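Local coordinates for PF04016 domain protein (Desulfitobacterium hafniense, PDB 3L5O), which is of unknown function but combines enolase-like and Rossmann-like folds in a single active site with a possible role in heavy-metal chelation, at residues 141-146 and 160-165; 21-26 and 226-231. All coordinates share one frame; numbering follows the deposited sequence.

Contact 1. Residues 141-146 and 160-165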
ATOM      1  N   GLY A 141      24.764   1.689  -8.736  1.00 46.28           N
ATOM      2  CA  GLY A 141      25.122   1.577 -10.135  1.00 46.13           C
ATOM      3  C   GLY A 141      24.044   1.010 -11.045  1.00 46.21           C
ATOM      4  O   GLY A 141      24.271   0.827 -12.227  1.00 46.67           O
ATOM      5  N   LYS A 142      22.856   0.770 -10.509  1.00 45.73           N
ATOM      6  CA  LYS A 142      21.792   0.097 -11.246  1.00 45.31           C
ATOM      7  C   LYS A 142      20.709   1.077 -11.648  1.00 43.15           C
ATOM      8  O   LYS A 142      20.685   2.211 -11.190  1.00 41.26           O
ATOM      9  CB  LYS A 142      21.208  -1.030 -10.403  1.00 46.47           C
ATOM     10  CG  LYS A 142      22.222  -2.066  -9.957  1.00 46.57           C
ATOM     11  CD  LYS A 142      22.931  -2.707 -11.138  1.00 51.94           C
ATOM     12  CE  LYS A 142      23.530  -4.037 -10.753  1.00 56.53           C
ATOM     13  NZ  LYS A 142      24.540  -4.500 -11.760  1.00 61.00           N
ATOM     14  N   LYS A 143      19.854   0.647 -12.554  1.00 43.89           N
ATOM     15  CA  LYS A 143      18.707   1.445 -12.962  1.00 45.60           C
ATOM     16  C   LYS A 143      17.475   1.192 -12.085  1.00 40.46           C
ATOM     17  O   LYS A 143      16.961   0.066 -11.978  1.00 37.33           O
ATOM     18  CB  LYS A 143      18.387   1.224 -14.438  1.00 46.91           C
ATOM     19  CG  LYS A 143      17.292   2.160 -14.947  1.00 56.86           C
ATOM     20  CD  LYS A 143      17.352   2.411 -16.470  1.00 62.98           C
ATOM     21  CE  LYS A 143      16.183   3.319 -16.958  1.00 61.35           C
ATOM     22  NZ  LYS A 143      16.427   4.757 -16.645  1.00 62.55           N
ATOM     23  N   VAL A 144      16.993   2.256 -11.467  1.00 40.37           N
ATOM     24  CA  VAL A 144      15.923   2.162 -10.461  1.00 38.61           C
ATOM     25  C   VAL A 144      14.717   3.039 -10.834  1.00 39.83           C
ATOM     26  O   VAL A 144      14.847   4.214 -11.206  1.00 39.84           O
ATOM     27  CB  VAL A 144      16.428   2.585  -9.058  1.00 39.31           C
ATOM     28  CG1 VAL A 144      15.299   2.569  -8.030  1.00 40.11           C
ATOM     29  CG2 VAL A 144      17.589   1.698  -8.615  1.00 43.51           C
ATOM     30  N   GLY A 145      13.537   2.449 -10.761  1.00 39.21           N
ATOM     31  CA  GLY A 145      12.315   3.154 -11.086  1.00 37.57           C
ATOM     32  C   GLY A 145      11.450   3.166  -9.840  1.00 39.42           C
ATOM     33  O   GLY A 145      11.235   2.117  -9.247  1.00 39.02           O
ATOM     34  N   VAL A 146      10.945   4.338  -9.471  1.00 41.09           N
ATOM     35  CA  VAL A 146      10.054   4.523  -8.320  1.00 41.67           C
ATOM     36  C   VAL A 146       8.751   5.174  -8.774  1.00 43.29           C
ATOM     37  O   VAL A 146       8.767   6.236  -9.373  1.00 41.15           O
ATOM     38  CB  VAL A 146      10.688   5.430  -7.251  1.00 41.96           C
ATOM     39  CG1 VAL A 146       9.693   5.665  -6.096  1.00 46.14           C
ATOM     40  CG2 VAL A 146      11.994   4.815  -6.727  1.00 41.32           C
ATOM     41  N   ILE A 160      23.601   7.458  -5.719  1.00 49.29           N
ATOM     42  CA  ILE A 160      24.140   6.095  -5.854  1.00 47.75           C
ATOM     43  C   ILE A 160      23.587   5.245  -6.998  1.00 46.03           C
ATOM     44  O   ILE A 160      24.086   4.164  -7.226  1.00 46.80           O
ATOM     45  CB  ILE A 160      23.943   5.308  -4.533  1.00 47.38           C
ATOM     46  CG1 ILE A 160      22.472   5.027  -4.260  1.00 44.62           C
ATOM     47  CG2 ILE A 160      24.603   6.064  -3.359  1.00 55.20           C
ATOM     48  CD1 ILE A 160      22.243   4.231  -3.003  1.00 50.03           C
ATOM     49  N   CYS A 161      22.561   5.700  -7.702  1.00 43.95           N
ATOM     50  CA  CYS A 161      22.001   4.923  -8.786  1.00 41.65           C
ATOM     51  C   CYS A 161      21.438   5.818  -9.870  1.00 43.28           C
ATOM     52  O   CYS A 161      21.456   7.047  -9.755  1.00 44.39           O
ATOM     53  CB  CYS A 161      20.953   3.939  -8.259  1.00 45.00           C
ATOM     54  SG  CYS A 161      19.385   4.616  -7.602  1.00 42.50           S
ATOM     55  N   ASP A 162      21.003   5.185 -10.951  1.00 43.25           N
ATOM     56  CA  ASP A 162      20.292   5.828 -12.046  1.00 43.38           C
ATOM     57  C   ASP A 162      18.785   5.778 -11.694  1.00 42.81           C
ATOM     58  O   ASP A 162      18.090   4.799 -11.956  1.00 39.70           O
ATOM     59  CB  ASP A 162      20.625   5.089 -13.349  1.00 46.88           C
ATOM     60  CG  ASP A 162      19.903   5.646 -14.574  1.00 55.49           C
ATOM     61  OD1 ASP A 162      19.150   6.639 -14.455  1.00 57.78           O
ATOM     62  OD2 ASP A 162      20.040   5.113 -15.711  1.00 59.15           O
ATOM     63  N   LEU A 163      18.314   6.858 -11.095  1.00 39.22           N
ATOM     64  CA  LEU A 163      16.965   6.933 -10.528  1.00 41.94           C
ATOM     65  C   LEU A 163      15.999   7.651 -11.447  1.00 42.26           C
ATOM     66  O   LEU A 163      16.309   8.748 -11.940  1.00 40.79           O
ATOM     67  CB  LEU A 163      17.006   7.681  -9.188  1.00 39.71           C
ATOM     68  CG  LEU A 163      15.671   7.909  -8.451  1.00 37.77           C
ATOM     69  CD1 LEU A 163      15.049   6.626  -8.000  1.00 40.34           C
ATOM     70  CD2 LEU A 163      15.911   8.874  -7.300  1.00 43.63           C
ATOM     71  N   SER A 164      14.831   7.033 -11.653  1.00 42.03           N
ATOM     72  CA  SER A 164      13.656   7.710 -12.225  1.00 41.69           C
ATOM     73  C   SER A 164      12.449   7.630 -11.300  1.00 41.39           C
ATOM     74  O   SER A 164      12.049   6.524 -10.899  1.00 38.41           O
ATOM     75  CB  SER A 164      13.265   7.092 -13.545  1.00 43.11           C
ATOM     76  OG  SER A 164      14.323   7.108 -14.461  1.00 47.07           O
ATOM     77  N   ILE A 165      11.874   8.796 -10.994  1.00 36.77           N
ATOM     78  CA  ILE A 165      10.667   8.941 -10.174  1.00 39.18           C
ATOM     79  C   ILE A 165       9.530   9.301 -11.107  1.00 38.85           C
ATOM     80  O   ILE A 165       9.695  10.170 -11.955  1.00 42.51           O
ATOM     81  CB  ILE A 165      10.831   9.994  -9.061  1.00 38.68           C
ATOM     82  CG1 ILE A 165      11.919   9.538  -8.071  1.00 42.25           C
ATOM     83  CG2 ILE A 165       9.475  10.182  -8.265  1.00 37.80           C
ATOM     84  CD1 ILE A 165      12.431  10.607  -7.195  1.00 46.77           C
TER
HETATM   85  O   HOH W   1      16.150   5.120 -14.142  1.00 40.98           O
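K143 and D162 are directly bridged neighbours on two parallel strands, 143-146 and 162-165, whose axes approach to 4.8 Å and diverge by only 17°. The backbone ladder follows the parallel pattern, in which alternate residues of one strand, such as V144, bond to the two residues that flank their partner, D162 and S164: V144 N donates to D162 O at 2.8 Å, V144 O accepts S164 N at 2.9 Å, and V146 N donates to S164 O. G141 N bonds to I160 O just before the strands, and D162 N, at the first strand residue, bonds to K142 O.

On one face K143 extends with CG anti to its backbone N and bends only at chi4 (78°), which brings the ammonium between D162 and S164. The salt bridge is long, K143 NZ to D162 OD2 3.7 Å, and a water also sits here, accepting from K143 NZ, in bonding distance of D162 O and hydrogen-bonded to S164 OG at 2.7 Å. A methionine in place of K143 would probably leave D162 without its charged mate and this water without its ammonium donor.

The other face is apolar. C161 SG, at chi1 69° between backbone N and carbonyl carbon, lies 3.6 Å from V144 CG2, while L163 CD1 sits 3.8 Å from V146 CG2 and also meets V144 CG1. L153 and L157 of helix 153-157 cover this face, touching V146 and L163 respectively. Strand 143-147, that helix and strand 162-167 thus form a beta-alpha-beta unit, with the parallel pairing expected of the Rossmann-like part of this protein.

Contact 2. Residues 21-26 and 226-231; sequences WEIYDA and PVLFEH
This is a side-chain packing contact between the first turn of helix 22-29 and a short 3-10 segment, 226-230, in the connection between strands 214-218 and 235-241. No hydrogen bond crosses it. The backbones stay well apart, the nearest CA atoms being those of I23 and H231 at 6.1 Å, and each segment has its own internal backbone bonds: A26 N bonds to E22 O in the helical i to i-4 pattern, while F229 N bonds to P226 O and E230 N to V227 O in the tighter i to i-3 pattern.

I23 and H231 carry much of the interface. The I23 side chain leaves the helix with CG1 anti to its backbone N (chi1 -168°) and CD1 continuing the extended chain (chi2 172°), which takes this branch across L228 at about a right angle; I23 CG1 lies 3.5 Å from L228 CD2. The same branch runs past H231 in the opposite direction, with I23 CG1 3.9 Å from H231 CB.

The imidazole of H231 reaches back to the helix. I23 CA stands 4.1 Å above one face of the ring, offset toward its rim, and the A26 methyl approaches obliquely, A26 CB to H231 NE2 3.4 Å. V227 adds a looser apolar touch, its CG2 4.2 Å from A26 CB. E22 borders the ring at the exposed margin, where its OE1 is 4.8 Å from H231 ND1, a separation that could at most weakly bias the imidazole toward protonation.

Beyond the two segments, I23 also touches L202 and L206 of helix 202-208, and L228 touches L236 of strand 235-241. The contact is therefore tertiary helix packing that brings the N-terminal helix against a crossover connection of the seven-stranded, Rossmann-like mixed sheet.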
ATOM      1  N   TRP A  21      -7.867  -8.455 -12.715  1.00 52.14           N
ATOM      2  CA  TRP A  21      -8.410  -8.400 -11.351  1.00 47.90           C
ATOM      3  C   TRP A  21      -7.806  -9.478 -10.437  1.00 47.63           C
ATOM      4  O   TRP A  21      -8.074  -9.470  -9.242  1.00 42.20           O
ATOM      5  CB  TRP A  21      -9.943  -8.501 -11.316  1.00 45.67           C
ATOM      6  CG  TRP A  21     -10.698  -7.346 -11.910  1.00 45.12           C
ATOM      7  CD1 TRP A  21     -11.514  -7.384 -13.001  1.00 43.66           C
ATOM      8  CD2 TRP A  21     -10.747  -5.989 -11.428  1.00 39.61           C
ATOM      9  NE1 TRP A  21     -12.044  -6.138 -13.235  1.00 41.11           N
ATOM     10  CE2 TRP A  21     -11.594  -5.271 -12.276  1.00 39.42           C
ATOM     11  CE3 TRP A  21     -10.146  -5.306 -10.357  1.00 43.13           C
ATOM     12  CZ2 TRP A  21     -11.861  -3.933 -12.089  1.00 44.01           C
ATOM     13  CZ3 TRP A  21     -10.413  -3.974 -10.186  1.00 42.44           C
ATOM     14  CH2 TRP A  21     -11.234  -3.296 -11.060  1.00 40.63           C
ATOM     15  N   GLU A  22      -6.987 -10.379 -10.987  1.00 47.98           N
ATOM     16  CA  GLU A  22      -6.553 -11.557 -10.254  1.00 51.56           C
ATOM     17  C   GLU A  22      -5.843 -11.233  -8.982  1.00 48.48           C
ATOM     18  O   GLU A  22      -6.058 -11.890  -7.990  1.00 42.82           O
ATOM     19  CB  GLU A  22      -5.661 -12.479 -11.106  1.00 50.99           C
ATOM     20  CG  GLU A  22      -6.474 -13.322 -12.076  1.00 60.54           C
ATOM     21  CD  GLU A  22      -5.711 -14.496 -12.690  1.00 60.54           C
ATOM     22  OE1 GLU A  22      -4.475 -14.648 -12.441  1.00 68.36           O
ATOM     23  OE2 GLU A  22      -6.370 -15.260 -13.444  1.00 68.76           O
ATOM     24  N   ILE A  23      -4.971 -10.232  -9.011  1.00 48.31           N
ATOM     25  CA  ILE A  23      -4.247  -9.841  -7.809  1.00 47.51           C
ATOM     26  C   ILE A  23      -5.196  -9.304  -6.746  1.00 42.89           C
ATOM     27  O   ILE A  23      -4.972  -9.526  -5.572  1.00 45.29           O
ATOM     28  CB  ILE A  23      -3.105  -8.827  -8.129  1.00 46.81           C
ATOM     29  CG1 ILE A  23      -2.185  -8.672  -6.912  1.00 49.67           C
ATOM     30  CG2 ILE A  23      -3.653  -7.482  -8.534  1.00 44.20           C
ATOM     31  CD1 ILE A  23      -0.915  -7.853  -7.184  1.00 47.64           C
ATOM     32  N   TYR A  24      -6.244  -8.598  -7.160  1.00 43.27           N
ATOM     33  CA  TYR A  24      -7.289  -8.101  -6.243  1.00 43.13           C
ATOM     34  C   TYR A  24      -8.122  -9.238  -5.678  1.00 44.13           C
ATOM     35  O   TYR A  24      -8.351  -9.282  -4.472  1.00 44.18           O
ATOM     36  CB  TYR A  24      -8.231  -7.074  -6.939  1.00 46.39           C
ATOM     37  CG  TYR A  24      -7.529  -5.784  -7.297  1.00 40.46           C
ATOM     38  CD1 TYR A  24      -6.858  -5.647  -8.507  1.00 45.16           C
ATOM     39  CD2 TYR A  24      -7.468  -4.730  -6.392  1.00 42.34           C
ATOM     40  CE1 TYR A  24      -6.164  -4.484  -8.819  1.00 39.54           C
ATOM     41  CE2 TYR A  24      -6.783  -3.551  -6.715  1.00 42.95           C
ATOM     42  CZ  TYR A  24      -6.130  -3.439  -7.926  1.00 43.84           C
ATOM     43  OH  TYR A  24      -5.420  -2.290  -8.251  1.00 40.77           O
ATOM     44  N   ASP A  25      -8.575 -10.139  -6.551  1.00 44.77           N
ATOM     45  CA  ASP A  25      -9.333 -11.338  -6.158  1.00 46.96           C
ATOM     46  C   ASP A  25      -8.512 -12.228  -5.185  1.00 46.70           C
ATOM     47  O   ASP A  25      -9.028 -12.731  -4.224  1.00 48.33           O
ATOM     48  CB  ASP A  25      -9.679 -12.161  -7.402  1.00 48.88           C
ATOM     49  CG  ASP A  25     -10.650 -11.458  -8.364  1.00 50.95           C
ATOM     50  OD1 ASP A  25     -11.497 -10.637  -7.904  1.00 44.95           O
ATOM     51  OD2 ASP A  25     -10.647 -11.752  -9.604  1.00 54.38           O
ATOM     52  N   ALA A  26      -7.223 -12.396  -5.441  1.00 48.81           N
ATOM     53  CA  ALA A  26      -6.315 -13.137  -4.537  1.00 48.09           C
ATOM     54  C   ALA A  26      -6.317 -12.544  -3.116  1.00 47.34           C
ATOM     55  O   ALA A  26      -6.384 -13.278  -2.141  1.00 46.99           O
ATOM     56  CB  ALA A  26      -4.881 -13.119  -5.103  1.00 48.66           C
ATOM     57  N   PRO A 226       1.521 -12.488   1.733  1.00 49.43           N
ATOM     58  CA  PRO A 226       2.467 -13.299   0.955  1.00 48.96           C
ATOM     59  C   PRO A 226       1.897 -13.859  -0.339  1.00 49.11           C
ATOM     60  O   PRO A 226       2.679 -14.198  -1.206  1.00 49.37           O
ATOM     61  CB  PRO A 226       2.825 -14.439   1.903  1.00 51.26           C
ATOM     62  CG  PRO A 226       2.558 -13.919   3.271  1.00 51.94           C
ATOM     63  CD  PRO A 226       1.445 -12.918   3.140  1.00 50.67           C
ATOM     64  N   VAL A 227       0.577 -13.969  -0.473  1.00 49.13           N
ATOM     65  CA  VAL A 227      -0.035 -14.382  -1.732  1.00 48.95           C
ATOM     66  C   VAL A 227       0.386 -13.448  -2.882  1.00 46.27           C
ATOM     67  O   VAL A 227       0.542 -13.869  -4.030  1.00 46.06           O
ATOM     68  CB  VAL A 227      -1.598 -14.486  -1.606  1.00 49.18           C
ATOM     69  CG1 VAL A 227      -2.251 -13.111  -1.587  1.00 48.32           C
ATOM     70  CG2 VAL A 227      -2.190 -15.354  -2.710  1.00 49.11           C
ATOM     71  N   LEU A 228       0.630 -12.186  -2.564  1.00 47.35           N
ATOM     72  CA  LEU A 228       1.157 -11.235  -3.550  1.00 46.57           C
ATOM     73  C   LEU A 228       2.492 -11.664  -4.206  1.00 45.71           C
ATOM     74  O   LEU A 228       2.774 -11.275  -5.334  1.00 45.22           O
ATOM     75  CB  LEU A 228       1.252  -9.829  -2.929  1.00 48.18           C
ATOM     76  CG  LEU A 228      -0.096  -9.245  -2.447  1.00 52.36           C
ATOM     77  CD1 LEU A 228       0.057  -7.971  -1.648  1.00 46.07           C
ATOM     78  CD2 LEU A 228      -1.075  -9.019  -3.596  1.00 51.71           C
ATOM     79  N   PHE A 229       3.284 -12.500  -3.532  1.00 44.38           N
ATOM     80  CA  PHE A 229       4.548 -12.979  -4.086  1.00 46.03           C
ATOM     81  C   PHE A 229       4.332 -13.978  -5.222  1.00 48.52           C
ATOM     82  O   PHE A 229       5.248 -14.293  -5.973  1.00 48.46           O
ATOM     83  CB  PHE A 229       5.405 -13.640  -2.999  1.00 47.04           C
ATOM     84  CG  PHE A 229       5.776 -12.733  -1.848  1.00 49.13           C
ATOM     85  CD1 PHE A 229       6.147 -11.408  -2.058  1.00 50.72           C
ATOM     86  CD2 PHE A 229       5.794 -13.233  -0.549  1.00 49.76           C
ATOM     87  CE1 PHE A 229       6.489 -10.589  -0.996  1.00 48.84           C
ATOM     88  CE2 PHE A 229       6.156 -12.421   0.515  1.00 51.83           C
ATOM     89  CZ  PHE A 229       6.502 -11.104   0.289  1.00 52.33           C
ATOM     90  N   GLU A 230       3.105 -14.477  -5.311  1.00 51.25           N
ATOM     91  CA  GLU A 230       2.646 -15.349  -6.388  1.00 53.66           C
ATOM     92  C   GLU A 230       2.025 -14.525  -7.522  1.00 52.12           C
ATOM     93  O   GLU A 230       1.644 -15.072  -8.553  1.00 51.50           O
ATOM     94  CB  GLU A 230       1.652 -16.380  -5.811  1.00 51.48           C
ATOM     95  CG  GLU A 230       2.183 -17.115  -4.565  1.00 54.71           C
ATOM     96  CD  GLU A 230       1.110 -17.917  -3.800  1.00 62.09           C
ATOM     97  OE1 GLU A 230       0.023 -18.196  -4.367  1.00 75.79           O
ATOM     98  OE2 GLU A 230       1.342 -18.275  -2.617  1.00 73.03           O
ATOM     99  N   HIS A 231       1.963 -13.202  -7.337  1.00 50.68           N
ATOM    100  CA  HIS A 231       1.297 -12.303  -8.272  1.00 50.03           C
ATOM    101  C   HIS A 231       2.202 -11.160  -8.716  1.00 49.43           C
ATOM    102  O   HIS A 231       1.744 -10.033  -8.894  1.00 49.43           O
ATOM    103  CB  HIS A 231      -0.013 -11.771  -7.659  1.00 50.15           C
ATOM    104  CG  HIS A 231      -1.108 -12.786  -7.662  1.00 54.94           C
ATOM    105  ND1 HIS A 231      -1.801 -13.113  -8.805  1.00 52.76           N
ATOM    106  CD2 HIS A 231      -1.562 -13.614  -6.692  1.00 56.79           C
ATOM    107  CE1 HIS A 231      -2.648 -14.089  -8.534  1.00 59.65           C
ATOM    108  NE2 HIS A 231      -2.526 -14.409  -7.257  1.00 56.70           N
TER

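How the contacts relate
Contact 1 and contact 2 share no helix or strand; their centres lie 26 Å apart and their nearest atoms about 15 Å. Contact 1 is local, joining neighbouring strands of one sheet, whereas contact 2 brings together segments 200 residues apart in sequence. Both are partly buried, yet contact 1 is farther from the chain centre, 21 Å against 13 Å, and buries more surface, 492 Å² against 291 Å². Their chemistry differs with their place in the fold: strand pairing in contact 1 uses backbone hydrogen bonds, with a polar and an apolar face, while contact 2 relies on side-chain packing. The mixed sheet relates them, since 226-231 connects two of its other strands.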